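Local coordinates for protein aminoglycoside N(3)-acetyltransferase, AAC(3)-IVa (Escherichia coli, PDB 6MN5) that transfers an acetyl group from acetyl-CoA to the 3-amino group of 2-deoxystreptamine aminoglycosides and so probably confers resistance to gentamicin and related antibiotics, at residues A135-L140 with I223-I228; G169-C174 with D186-D191; C193-A198 with F243-E248. The protein carries 1 engineered substitution. All coordinates share one frame; numbering follows the deposited sequence.

In the fold
Interactions 2 and 3 both reach the bound gentamicin, whereas interaction 1 is structural packing that lies away from the annotated sites. The hairpin of interaction 2 supplies Tyr-187, Glu-189 and Asp-191 to the drug pocket. One residue further along the chain comes 193-198 of interaction 3, which adds Cys-193 and Cys-194 and, with His-245, half of the zinc site; the centres of these two contacts are about 18 Å apart, and the side chain of Asp-191 lies about 10 Å from the zinc ion. Interaction 1 joins helix 133-139 to the start of helix 225-236. Its centre is about 23 Å from each of the others, and its nearest atoms come within about 8 Å of interaction 3 without touching it.

Interaction 1: residues A135-L140 with I223-I228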
loop_
_atom_site.group_PDB
_atom_site.type_symbol
_atom_site.label_atom_id
_atom_site.label_comp_id
_atom_site.label_asym_id
_atom_site.label_seq_id
_atom_site.Cartn_x
_atom_site.Cartn_y
_atom_site.Cartn_z
ATOM N N ALA A 135 -2.608 8.519 3.701
ATOM C CA ALA A 135 -3.440 9.204 4.682
ATOM C C ALA A 135 -4.720 9.742 4.059
ATOM O O ALA A 135 -5.750 9.818 4.741
ATOM C CB ALA A 135 -2.657 10.335 5.344
ATOM N N ARG A 136 -4.682 10.113 2.776
ATOM C CA ARG A 136 -5.902 10.545 2.102
ATOM C C ARG A 136 -6.889 9.392 1.975
ATOM O O ARG A 136 -8.101 9.586 2.123
ATOM C CB ARG A 136 -5.570 11.129 0.728
ATOM C CG ARG A 136 -4.653 12.346 0.766
ATOM C CD ARG A 136 -5.297 13.517 1.487
ATOM N NE ARG A 136 -4.458 14.710 1.438
ATOM C CZ ARG A 136 -4.598 15.759 2.244
ATOM N NH1 ARG A 136 -5.549 15.764 3.166
ATOM N NH2 ARG A 136 -3.788 16.803 2.126
ATOM N N VAL A 137 -6.387 8.185 1.699
ATOM C CA VAL A 137 -7.244 7.003 1.693
ATOM C C VAL A 137 -7.887 6.813 3.060
ATOM O O VAL A 137 -9.087 6.521 3.166
ATOM C CB VAL A 137 -6.438 5.759 1.270
ATOM C CG1 VAL A 137 -7.221 4.490 1.564
ATOM C CG2 VAL A 137 -6.067 5.830 -0.206
ATOM N N HIS A 138 -7.103 6.980 4.128
ATOM C CA HIS A 138 -7.660 6.900 5.474
ATOM C C HIS A 138 -8.693 7.994 5.700
ATOM O O HIS A 138 -9.762 7.743 6.267
ATOM C CB HIS A 138 -6.536 6.992 6.508
ATOM C CG HIS A 138 -7.014 7.046 7.925
ATOM N ND1 HIS A 138 -7.234 8.233 8.592
ATOM C CD2 HIS A 138 -7.302 6.060 8.808
ATOM C CE1 HIS A 138 -7.642 7.975 9.821
ATOM N NE2 HIS A 138 -7.691 6.664 9.978
ATOM N N GLU A 139 -8.396 9.212 5.245
ATOM C CA GLU A 139 -9.334 10.316 5.411
ATOM C C GLU A 139 -10.615 10.082 4.621
ATOM O O GLU A 139 -11.702 10.466 5.070
ATOM C CB GLU A 139 -8.664 11.624 4.986
ATOM C CG GLU A 139 -9.578 12.828 4.929
ATOM C CD GLU A 139 -8.869 14.054 4.387
ATOM O OE1 GLU A 139 -9.556 15.031 4.024
ATOM O OE2 GLU A 139 -7.622 14.033 4.321
ATOM N N LEU A 140 -10.514 9.445 3.457
ATOM C CA LEU A 140 -11.675 9.150 2.631
ATOM C C LEU A 140 -12.353 7.839 3.012
ATOM O O LEU A 140 -13.230 7.376 2.276
ATOM C CB LEU A 140 -11.276 9.125 1.155
ATOM C CG LEU A 140 -10.778 10.447 0.573
ATOM C CD1 LEU A 140 -10.721 10.381 -0.944
ATOM C CD2 LEU A 140 -11.660 11.595 1.031
ATOM N N ILE A 223 -9.579 -5.051 4.543
ATOM C CA ILE A 223 -9.751 -4.337 5.804
ATOM C C ILE A 223 -9.983 -2.859 5.511
ATOM O O ILE A 223 -9.440 -2.304 4.552
ATOM C CB ILE A 223 -8.535 -4.497 6.753
ATOM C CG1 ILE A 223 -7.961 -5.914 6.699
ATOM C CG2 ILE A 223 -8.924 -4.153 8.185
ATOM C CD1 ILE A 223 -6.827 -6.074 5.710
ATOM N N ARG A 224 -10.796 -2.221 6.351
ATOM C CA ARG A 224 -10.996 -0.783 6.241
ATOM C C ARG A 224 -9.761 -0.032 6.722
ATOM O O ARG A 224 -9.091 -0.447 7.673
ATOM C CB ARG A 224 -12.213 -0.348 7.054
ATOM C CG ARG A 224 -13.541 -0.681 6.412
ATOM C CD ARG A 224 -14.689 -0.283 7.315
ATOM N NE ARG A 224 -14.734 1.160 7.533
ATOM C CZ ARG A 224 -15.103 1.735 8.673
ATOM N NH1 ARG A 224 -15.459 0.988 9.710
ATOM N NH2 ARG A 224 -15.118 3.056 8.779
ATOM N N SER A 225 -9.464 1.089 6.057
ATOM C CA SER A 225 -8.306 1.891 6.441
ATOM C C SER A 225 -8.450 2.414 7.865
ATOM O O SER A 225 -7.484 2.405 8.639
ATOM C CB SER A 225 -8.121 3.047 5.458
ATOM O OG SER A 225 -6.915 3.747 5.711
ATOM N N ARG A 226 -9.652 2.869 8.229
ATOM C CA ARG A 226 -9.890 3.331 9.591
ATOM C C ARG A 226 -9.705 2.203 10.598
ATOM O O ARG A 226 -9.190 2.423 11.702
ATOM C CB ARG A 226 -11.294 3.922 9.702
ATOM C CG ARG A 226 -11.551 5.107 8.786
ATOM C CD ARG A 226 -11.138 6.415 9.441
ATOM N NE ARG A 226 -11.632 7.574 8.705
ATOM C CZ ARG A 226 -12.885 8.012 8.762
ATOM N NH1 ARG A 226 -13.774 7.389 9.523
ATOM N NH2 ARG A 226 -13.249 9.077 8.060
ATOM N N ASP A 227 -10.117 0.983 10.237
ATOM C CA ASP A 227 -9.974 -0.145 11.150
ATOM C C ASP A 227 -8.518 -0.565 11.303
ATOM O O ASP A 227 -8.113 -0.998 12.387
ATOM C CB ASP A 227 -10.828 -1.322 10.674
ATOM C CG ASP A 227 -12.306 -1.119 10.961
ATOM O OD1 ASP A 227 -12.625 -0.256 11.807
ATOM O OD2 ASP A 227 -13.146 -1.818 10.349
ATOM N N ILE A 228 -7.717 -0.444 10.242
ATOM C CA ILE A 228 -6.288 -0.725 10.356
ATOM C C ILE A 228 -5.623 0.284 11.284
ATOM O O ILE A 228 -4.862 -0.082 12.187
ATOM C CB ILE A 228 -5.627 -0.724 8.966
ATOM C CG1 ILE A 228 -6.153 -1.878 8.114
ATOM C CG2 ILE A 228 -4.113 -0.812 9.093
ATOM C CD1 ILE A 228 -5.727 -1.798 6.665
HETATM O O HOH W 1 -8.437 5.283 12.291
#
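His-138 and Arg-226 cross at about a right angle where the last turn of helix 133-139 meets the start of helix 225-236. The CD methylene of Arg-226 lies over one face of the imidazole in a CH-pi contact, 3.9 Å from the ring centroid of His-138 and displaced toward the rim. A bend at chi2 (-88°) carries the Arg-226 chain back across the ring, leaving its guanidinium plane 62° from that of the imidazole. From there NE donates to the backbone oxygen of His-138 (NE to O, 3.1 Å), a bent bond with the acceptor somewhat out of the guanidinium plane. In the imidazole plane, at the ring edge, a water lies 2.8 Å from His-138 NE2 and donates to Arg-226 O. Ser-225, the first residue of its helix, directs CB at the other helix and packs OG against CA and CB of His-138. Asp-141 forms a long, weak ion pair with Arg-226 NH1. The arginine thus combines two kinds of contact: its CD methylene packs on the imidazole face, while NE binds the carbonyl oxygen of His-138 at the C-terminal end of a helix, where the cationic head would probably be favoured by the carbonyl dipoles.

Interaction 2: residues G169-C174 with D186-D191. With LLL ((2R,3R,4R,5R)-2-((1S,2S,3R,4S,6R)-4,6-diamino-3-((2R,3R,6S)-3-amino-6-(aminomethyl)-tetrahydro-2H-pyran-2-yloxy)-2-hydr oxycyclohexyloxy)-5-methyl-4-(methylamino)-tetrahydro-2H-pyran-3,5-diol), chain G.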
loop_
_atom_site.group_PDB
_atom_site.type_symbol
_atom_site.label_atom_id
_atom_site.label_comp_id
_atom_site.label_asym_id
_atom_site.label_seq_id
_atom_site.Cartn_x
_atom_site.Cartn_y
_atom_site.Cartn_z
ATOM N N GLY A 169 13.166 6.705 14.385
ATOM C CA GLY A 169 13.257 7.333 13.082
ATOM C C GLY A 169 14.686 7.375 12.584
ATOM O O GLY A 169 15.548 8.004 13.207
ATOM N N VAL A 170 14.953 6.708 11.466
ATOM C CA VAL A 170 16.312 6.588 10.940
ATOM C C VAL A 170 16.487 7.541 9.763
ATOM O O VAL A 170 15.512 7.847 9.062
ATOM C CB VAL A 170 16.625 5.140 10.533
ATOM C CG1 VAL A 170 16.677 4.242 11.765
ATOM C CG2 VAL A 170 15.593 4.636 9.537
ATOM N N PRO A 171 17.699 8.038 9.513
ATOM C CA PRO A 171 17.897 8.979 8.402
ATOM C C PRO A 171 17.760 8.292 7.050
ATOM O O PRO A 171 18.414 7.282 6.775
ATOM C CB PRO A 171 19.321 9.501 8.627
ATOM C CG PRO A 171 19.989 8.441 9.437
ATOM C CD PRO A 171 18.920 7.870 10.320
ATOM N N ARG A 172 16.895 8.851 6.209
ATOM C CA ARG A 172 16.747 8.452 4.819
ATOM C C ARG A 172 16.775 9.709 3.959
ATOM O O ARG A 172 16.796 10.834 4.467
ATOM C CB ARG A 172 15.450 7.662 4.593
ATOM C CG ARG A 172 15.344 6.383 5.416
ATOM C CD ARG A 172 16.223 5.279 4.853
ATOM N NE ARG A 172 16.996 4.604 5.893
ATOM C CZ ARG A 172 16.699 3.406 6.390
ATOM N NH1 ARG A 172 15.640 2.741 5.946
ATOM N NH2 ARG A 172 17.462 2.870 7.334
ATOM N N HIS A 173 16.775 9.519 2.642
ATOM C CA HIS A 173 16.834 10.662 1.743
ATOM C C HIS A 173 16.277 10.276 0.382
ATOM O O HIS A 173 16.223 9.098 0.021
ATOM C CB HIS A 173 18.266 11.194 1.604
ATOM C CG HIS A 173 19.105 10.419 0.637
ATOM N ND1 HIS A 173 19.808 9.290 1.000
ATOM C CD2 HIS A 173 19.353 10.609 -0.680
ATOM C CE1 HIS A 173 20.453 8.819 -0.052
ATOM N NE2 HIS A 173 20.194 9.601 -1.084
ATOM N N CYS A 174 15.859 11.296 -0.366
ATOM C CA CYS A 174 15.452 11.148 -1.757
ATOM C C CYS A 174 16.031 12.314 -2.550
ATOM O O CYS A 174 16.728 13.177 -2.006
ATOM C CB CYS A 174 13.928 11.074 -1.893
ATOM S SG CYS A 174 13.047 12.540 -1.319
ATOM N N ASP A 186 16.951 15.167 2.893
ATOM C CA ASP A 186 17.147 14.263 4.018
ATOM C C ASP A 186 15.968 14.342 4.979
ATOM O O ASP A 186 15.449 15.427 5.258
ATOM C CB ASP A 186 18.446 14.593 4.755
ATOM C CG ASP A 186 19.662 14.506 3.855
ATOM O OD1 ASP A 186 20.115 15.560 3.361
ATOM O OD2 ASP A 186 20.164 13.383 3.637
ATOM N N TYR A 187 15.552 13.183 5.487
ATOM C CA TYR A 187 14.427 13.105 6.406
ATOM C C TYR A 187 14.611 11.900 7.320
ATOM O O TYR A 187 15.543 11.108 7.161
ATOM C CB TYR A 187 13.095 13.019 5.653
ATOM C CG TYR A 187 12.957 11.797 4.771
ATOM C CD1 TYR A 187 13.448 11.796 3.469
ATOM C CD2 TYR A 187 12.332 10.646 5.236
ATOM C CE1 TYR A 187 13.323 10.681 2.658
ATOM C CE2 TYR A 187 12.204 9.526 4.432
ATOM C CZ TYR A 187 12.699 9.549 3.146
ATOM O OH TYR A 187 12.569 8.436 2.348
ATOM N N LEU A 188 13.705 11.771 8.286
ATOM C CA LEU A 188 13.688 10.645 9.211
ATOM C C LEU A 188 12.479 9.773 8.908
ATOM O O LEU A 188 11.353 10.276 8.812
ATOM C CB LEU A 188 13.648 11.123 10.665
ATOM C CG LEU A 188 14.926 11.768 11.210
ATOM C CD1 LEU A 188 14.803 12.049 12.700
ATOM C CD2 LEU A 188 16.129 10.886 10.931
ATOM N N GLU A 189 12.711 8.475 8.754
ATOM C CA GLU A 189 11.659 7.528 8.420
ATOM C C GLU A 189 11.530 6.488 9.522
ATOM O O GLU A 189 12.526 6.084 10.131
ATOM C CB GLU A 189 11.935 6.841 7.078
ATOM C CG GLU A 189 10.708 6.197 6.459
ATOM C CD GLU A 189 11.028 5.423 5.197
ATOM O OE1 GLU A 189 10.174 5.386 4.286
ATOM O OE2 GLU A 189 12.136 4.852 5.116
ATOM N N ASN A 190 10.293 6.061 9.771
ATOM C CA ASN A 190 9.998 5.031 10.768
ATOM C C ASN A 190 10.075 3.654 10.106
ATOM O O ASN A 190 9.080 2.953 9.915
ATOM C CB ASN A 190 8.629 5.278 11.386
ATOM C CG ASN A 190 7.555 5.491 10.337
ATOM O OD1 ASN A 190 7.376 6.599 9.834
ATOM N ND2 ASN A 190 6.844 4.424 9.990
ATOM N N ASP A 191 11.298 3.269 9.754
ATOM C CA ASP A 191 11.527 2.080 8.949
ATOM C C ASP A 191 12.230 0.993 9.751
ATOM O O ASP A 191 13.148 1.269 10.530
ATOM C CB ASP A 191 12.349 2.410 7.701
ATOM C CG ASP A 191 12.457 1.231 6.760
ATOM O OD1 ASP A 191 13.591 0.825 6.430
ATOM O OD2 ASP A 191 11.398 0.692 6.378
HETATM C C11 LLL G . 12.840 -3.716 4.317
HETATM O O11 LLL G . 12.586 -2.841 3.209
HETATM C C21 LLL G . 14.200 -4.371 4.144
HETATM N N21 LLL G . 15.274 -3.366 4.143
HETATM C C31 LLL G . 14.213 -5.182 2.859
HETATM C C41 LLL G . 13.050 -6.161 2.865
HETATM C C51 LLL G . 11.754 -5.405 3.109
HETATM O O51 LLL G . 11.825 -4.728 4.372
HETATM C C61 LLL G . 10.584 -6.391 3.122
HETATM N N61 LLL G . 9.358 -5.747 3.618
HETATM C C12 LLL G . 10.053 0.535 3.286
HETATM N N12 LLL G . 9.351 1.757 3.702
HETATM C C22 LLL G . 9.749 -0.617 4.229
HETATM C C32 LLL G . 10.434 -1.878 3.730
HETATM N N32 LLL G . 10.106 -3.030 4.581
HETATM C C42 LLL G . 11.937 -1.650 3.677
HETATM C C52 LLL G . 12.243 -0.499 2.733
HETATM O O52 LLL G . 13.660 -0.284 2.683
HETATM C C62 LLL G . 11.555 0.763 3.230
HETATM O O62 LLL G . 11.841 1.848 2.337
HETATM C C13 LLL G . 13.147 2.377 2.627
HETATM C C23 LLL G . 13.242 3.835 2.174
HETATM O O23 LLL G . 11.960 4.482 2.279
HETATM C C33 LLL G . 13.728 3.892 0.735
HETATM N N33 LLL G . 13.656 5.261 0.206
HETATM C C43 LLL G . 15.149 3.353 0.661
HETATM O O43 LLL G . 16.079 4.429 0.849
HETATM C C53 LLL G . 15.351 2.310 1.750
HETATM O O53 LLL G . 14.129 1.577 1.940
HETATM C C83 LLL G . 15.381 2.711 -0.708
HETATM C C93 LLL G . 13.009 5.244 -1.114
#
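Arg-172 and Tyr-187 form a hydrogen-bonded antiparallel pair at the base of the hairpin 170-178/181-189, and their side chains lie on the same face of the two-stranded sheet as Val-170 and Glu-189. This is the closely packed side. CB of Arg-172 sits over the tyrosine ring in a CH-pi contact, 4.0 Å from the Tyr-187 centroid. Bends at chi2 and chi3 then turn the arginine toward the drug, with CG passing Glu-189 OE2 at 3.6 Å. Its NH1 makes a salt bridge to Asp-191 OD1 (2.8 Å); OD1 lies near the guanidinium plane, whereas NH1 approaches it on the anti side, tilted 32° out of the carboxylate plane. NE folds back to the Pro-171 carbonyl in a bent bond from above its plane, which with the salt bridge restrains the guanidinium, and CG2 of Val-170 lies against one of its faces. Glu-189, extended beyond CG, accepts a hydrogen bond at OE1 from gentamicin O23 (2.8 Å). Asp-191 OD2 also borders the drug's central ring. Arg-172 is thus a second-shell residue that positions Asp-191, while Glu-189 OE2 stays beyond salt-bridge distance of NH1, at 4.2 Å.

The other face is looser and more exposed. There Pro-171 CD and Leu-188 CD2 are 4.2 Å apart, and Asp-186 OD2 merely rests on His-173 CB, its charge being paired with Arg-184; the imidazole is bonded to Asp-72 instead. Four backbone hydrogen bonds, among them Val-170 N to Glu-189 O at 2.8 Å, join the two strands.

Beyond the strands, Tyr-187 and Glu-189 lean on the loop residue Pro-127, while Asn-190, at the centre of an inverse gamma turn, packs on helix 155-163 and bonds to its Glu-161.

Interaction 3: residues C193-A198 with F243-E248; sequences CCERFA and FLHPPE. With ZN (zinc ion), chain H; LLL ((2R,3R,4R,5R)-2-((1S,2S,3R,4S,6R)-4,6-diamino-3-((2R,3R,6S)-3-amino-6-(aminomethyl)-tetrahydro-2H-pyran-2-yloxy)-2-hydr oxycyclohexyloxy)-5-methyl-4-(methylamino)-tetrahydro-2H-pyran-3,5-diol), chain G.
Cys-193 SG is gripped from two directions: it binds the zinc ion at 2.3 Å and accepts a nearly straight hydrogen bond from the backbone N-H of Glu-195. His-245 ND1 binds the same metal at 2.1 Å. Together with Cys-251 and Cys-254 they make a zinc site of three cysteines and one histidine, which ties the loop 193-198, next to the gentamicin pocket, to the loop 243-248 that leads into helix 252-260. The sulfur of Cys-193 meets the imidazole at its edge, in the ring plane.

One face and the far nitrogen of that imidazole are engaged as well. CD of Arg-196 lies almost centrally over the face, 4.2 Å from the His-245 ring centroid, in a CH-pi contact. At the other nitrogen, NE2 donates to a water (3.0 Å) that in turn donates to Glu-195 OE1, whose carboxylate stands at 90° to the ring. The ring is thus fixed by the metal at one nitrogen and by this water bridge at the other, and the nearby carboxylate would probably add to the polarisation of the metal-bound histidine. A second water joins the backbones, taking the N-H of Arg-196 and donating to Phe-243 O. The guanidinium of Arg-196 runs beside the 243-246 backbone, with NH2 bonded to the carbonyl of Ile-242.

Away from the metal the contact becomes aromatic, and here Phe-243 also touches Tyr-168 and His-192. Phe-197 and Phe-243 form a T-shaped stack with centroids 4.8 Å apart and planes at 81°. Phe-197 presents its edge, placing CD1 over the centre of the Phe-243 ring, 3.6 Å above its plane.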
loop_
_atom_site.group_PDB
_atom_site.type_symbol
_atom_site.label_atom_id
_atom_site.label_comp_id
_atom_site.label_asym_id
_atom_site.label_seq_id
_atom_site.Cartn_x
_atom_site.Cartn_y
_atom_site.Cartn_z
ATOM N N CYS A 193 12.245 -3.818 9.612
ATOM C CA CYS A 193 12.144 -4.978 8.732
ATOM C C CYS A 193 10.710 -5.282 8.310
ATOM O O CYS A 193 10.511 -6.034 7.350
ATOM C CB CYS A 193 12.749 -6.207 9.410
ATOM S SG CYS A 193 11.684 -6.948 10.657
ATOM N N CYS A 194 9.716 -4.733 9.008
ATOM C CA CYS A 194 8.289 -4.865 8.720
ATOM C C CYS A 194 7.756 -6.279 8.922
ATOM O O CYS A 194 6.573 -6.516 8.649
ATOM C CB CYS A 194 7.929 -4.420 7.292
ATOM S SG CYS A 194 8.336 -2.707 6.890
ATOM N N GLU A 195 8.577 -7.224 9.391
ATOM C CA GLU A 195 8.100 -8.594 9.570
ATOM C C GLU A 195 6.989 -8.668 10.610
ATOM O O GLU A 195 6.002 -9.388 10.425
ATOM C CB GLU A 195 9.257 -9.509 9.968
ATOM C CG GLU A 195 10.095 -9.996 8.801
ATOM C CD GLU A 195 11.190 -10.948 9.233
ATOM O OE1 GLU A 195 11.057 -11.555 10.316
ATOM O OE2 GLU A 195 12.186 -11.087 8.490
ATOM N N ARG A 196 7.127 -7.929 11.709
ATOM C CA ARG A 196 6.149 -7.988 12.786
ATOM C C ARG A 196 4.869 -7.225 12.476
ATOM O O ARG A 196 3.983 -7.165 13.335
ATOM C CB ARG A 196 6.767 -7.473 14.088
ATOM C CG ARG A 196 7.772 -8.440 14.696
ATOM C CD ARG A 196 8.534 -7.808 15.845
ATOM N NE ARG A 196 7.646 -7.410 16.930
ATOM C CZ ARG A 196 7.280 -8.213 17.921
ATOM N NH1 ARG A 196 7.728 -9.460 17.964
ATOM N NH2 ARG A 196 6.468 -7.769 18.870
ATOM N N PHE A 197 4.743 -6.645 11.278
ATOM C CA PHE A 197 3.445 -6.142 10.841
ATOM C C PHE A 197 2.401 -7.248 10.809
ATOM O O PHE A 197 1.203 -6.962 10.900
ATOM C CB PHE A 197 3.556 -5.501 9.453
ATOM C CG PHE A 197 4.001 -4.064 9.470
ATOM C CD1 PHE A 197 4.187 -3.386 10.666
ATOM C CD2 PHE A 197 4.234 -3.388 8.281
ATOM C CE1 PHE A 197 4.597 -2.058 10.674
ATOM C CE2 PHE A 197 4.645 -2.063 8.282
ATOM C CZ PHE A 197 4.827 -1.399 9.479
ATOM N N ALA A 198 2.833 -8.508 10.687
ATOM C CA ALA A 198 1.904 -9.629 10.604
ATOM C C ALA A 198 1.082 -9.800 11.873
ATOM O O ALA A 198 0.060 -10.494 11.843
ATOM C CB ALA A 198 2.666 -10.919 10.298
ATOM N N PHE A 243 6.343 -3.324 16.924
ATOM C CA PHE A 243 6.686 -3.788 15.584
ATOM C C PHE A 243 8.167 -4.098 15.413
ATOM O O PHE A 243 8.548 -4.665 14.383
ATOM C CB PHE A 243 6.259 -2.749 14.540
ATOM C CG PHE A 243 4.772 -2.692 14.313
ATOM C CD1 PHE A 243 4.009 -3.850 14.333
ATOM C CD2 PHE A 243 4.136 -1.481 14.087
ATOM C CE1 PHE A 243 2.641 -3.801 14.130
ATOM C CE2 PHE A 243 2.767 -1.426 13.882
ATOM C CZ PHE A 243 2.020 -2.588 13.903
ATOM N N LEU A 244 9.006 -3.752 16.386
ATOM C CA LEU A 244 10.437 -3.996 16.284
ATOM C C LEU A 244 10.799 -5.324 16.929
ATOM O O LEU A 244 10.285 -5.673 17.996
ATOM C CB LEU A 244 11.235 -2.870 16.942
ATOM C CG LEU A 244 10.804 -1.430 16.675
ATOM C CD1 LEU A 244 11.711 -0.479 17.440
ATOM C CD2 LEU A 244 10.827 -1.125 15.185
ATOM N N HIS A 245 11.692 -6.061 16.273
ATOM C CA HIS A 245 12.191 -7.301 16.838
ATOM C C HIS A 245 12.899 -7.027 18.165
ATOM O O HIS A 245 13.470 -5.950 18.364
ATOM C CB HIS A 245 13.153 -7.980 15.865
ATOM C CG HIS A 245 12.475 -8.849 14.853
ATOM N ND1 HIS A 245 12.243 -8.441 13.558
ATOM C CD2 HIS A 245 11.973 -10.104 14.947
ATOM C CE1 HIS A 245 11.627 -9.406 12.898
ATOM N NE2 HIS A 245 11.451 -10.425 13.719
ATOM N N PRO A 246 12.867 -7.973 19.095
ATOM C CA PRO A 246 13.680 -7.846 20.303
ATOM C C PRO A 246 15.156 -7.906 19.953
ATOM O O PRO A 246 15.530 -8.472 18.915
ATOM C CB PRO A 246 13.252 -9.056 21.148
ATOM C CG PRO A 246 12.693 -10.029 20.165
ATOM C CD PRO A 246 12.051 -9.199 19.097
ATOM N N PRO A 247 16.023 -7.316 20.781
ATOM C CA PRO A 247 17.466 -7.381 20.489
ATOM C C PRO A 247 18.000 -8.798 20.372
ATOM O O PRO A 247 18.990 -9.019 19.661
ATOM C CB PRO A 247 18.093 -6.638 21.677
ATOM C CG PRO A 247 17.018 -5.720 22.154
ATOM C CD PRO A 247 15.728 -6.460 21.941
ATOM N N GLU A 248 17.374 -9.767 21.044
ATOM C CA GLU A 248 17.813 -11.154 20.926
ATOM C C GLU A 248 17.590 -11.698 19.521
ATOM O O GLU A 248 18.307 -12.608 19.091
ATOM C CB GLU A 248 17.084 -12.028 21.947
ATOM C CG GLU A 248 16.885 -11.380 23.307
ATOM C CD GLU A 248 15.575 -10.624 23.405
ATOM O OE1 GLU A 248 15.601 -9.376 23.334
ATOM O OE2 GLU A 248 14.519 -11.275 23.546
HETATM ZN ZN ZN H . 13.220 -6.932 12.415
HETATM C C11 LLL G . 12.840 -3.716 4.317
HETATM O O11 LLL G . 12.586 -2.841 3.209
HETATM C C21 LLL G . 14.200 -4.371 4.144
HETATM N N21 LLL G . 15.274 -3.366 4.143
HETATM C C31 LLL G . 14.213 -5.182 2.859
HETATM C C41 LLL G . 13.050 -6.161 2.865
HETATM C C51 LLL G . 11.754 -5.405 3.109
HETATM O O51 LLL G . 11.825 -4.728 4.372
HETATM C C61 LLL G . 10.584 -6.391 3.122
HETATM N N61 LLL G . 9.358 -5.747 3.618
HETATM C C12 LLL G . 10.053 0.535 3.286
HETATM N N12 LLL G . 9.351 1.757 3.702
HETATM C C22 LLL G . 9.749 -0.617 4.229
HETATM C C32 LLL G . 10.434 -1.878 3.730
HETATM N N32 LLL G . 10.106 -3.030 4.581
HETATM C C42 LLL G . 11.937 -1.650 3.677
HETATM C C52 LLL G . 12.243 -0.499 2.733
HETATM O O52 LLL G . 13.660 -0.284 2.683
HETATM C C62 LLL G . 11.555 0.763 3.230
HETATM O O62 LLL G . 11.841 1.848 2.337
HETATM C C13 LLL G . 13.147 2.377 2.627
HETATM C C23 LLL G . 13.242 3.835 2.174
HETATM O O23 LLL G . 11.960 4.482 2.279
HETATM C C33 LLL G . 13.728 3.892 0.735
HETATM N N33 LLL G . 13.656 5.261 0.206
HETATM C C43 LLL G . 15.149 3.353 0.661
HETATM O O43 LLL G . 16.079 4.429 0.849
HETATM C C53 LLL G . 15.351 2.310 1.750
HETATM O O53 LLL G . 14.129 1.577 1.940
HETATM C C83 LLL G . 15.381 2.711 -0.708
HETATM C C93 LLL G . 13.009 5.244 -1.114
HETATM O O HOH W 2 9.494 -12.405 12.618
HETATM O O HOH W 3 8.871 -6.018 12.164
#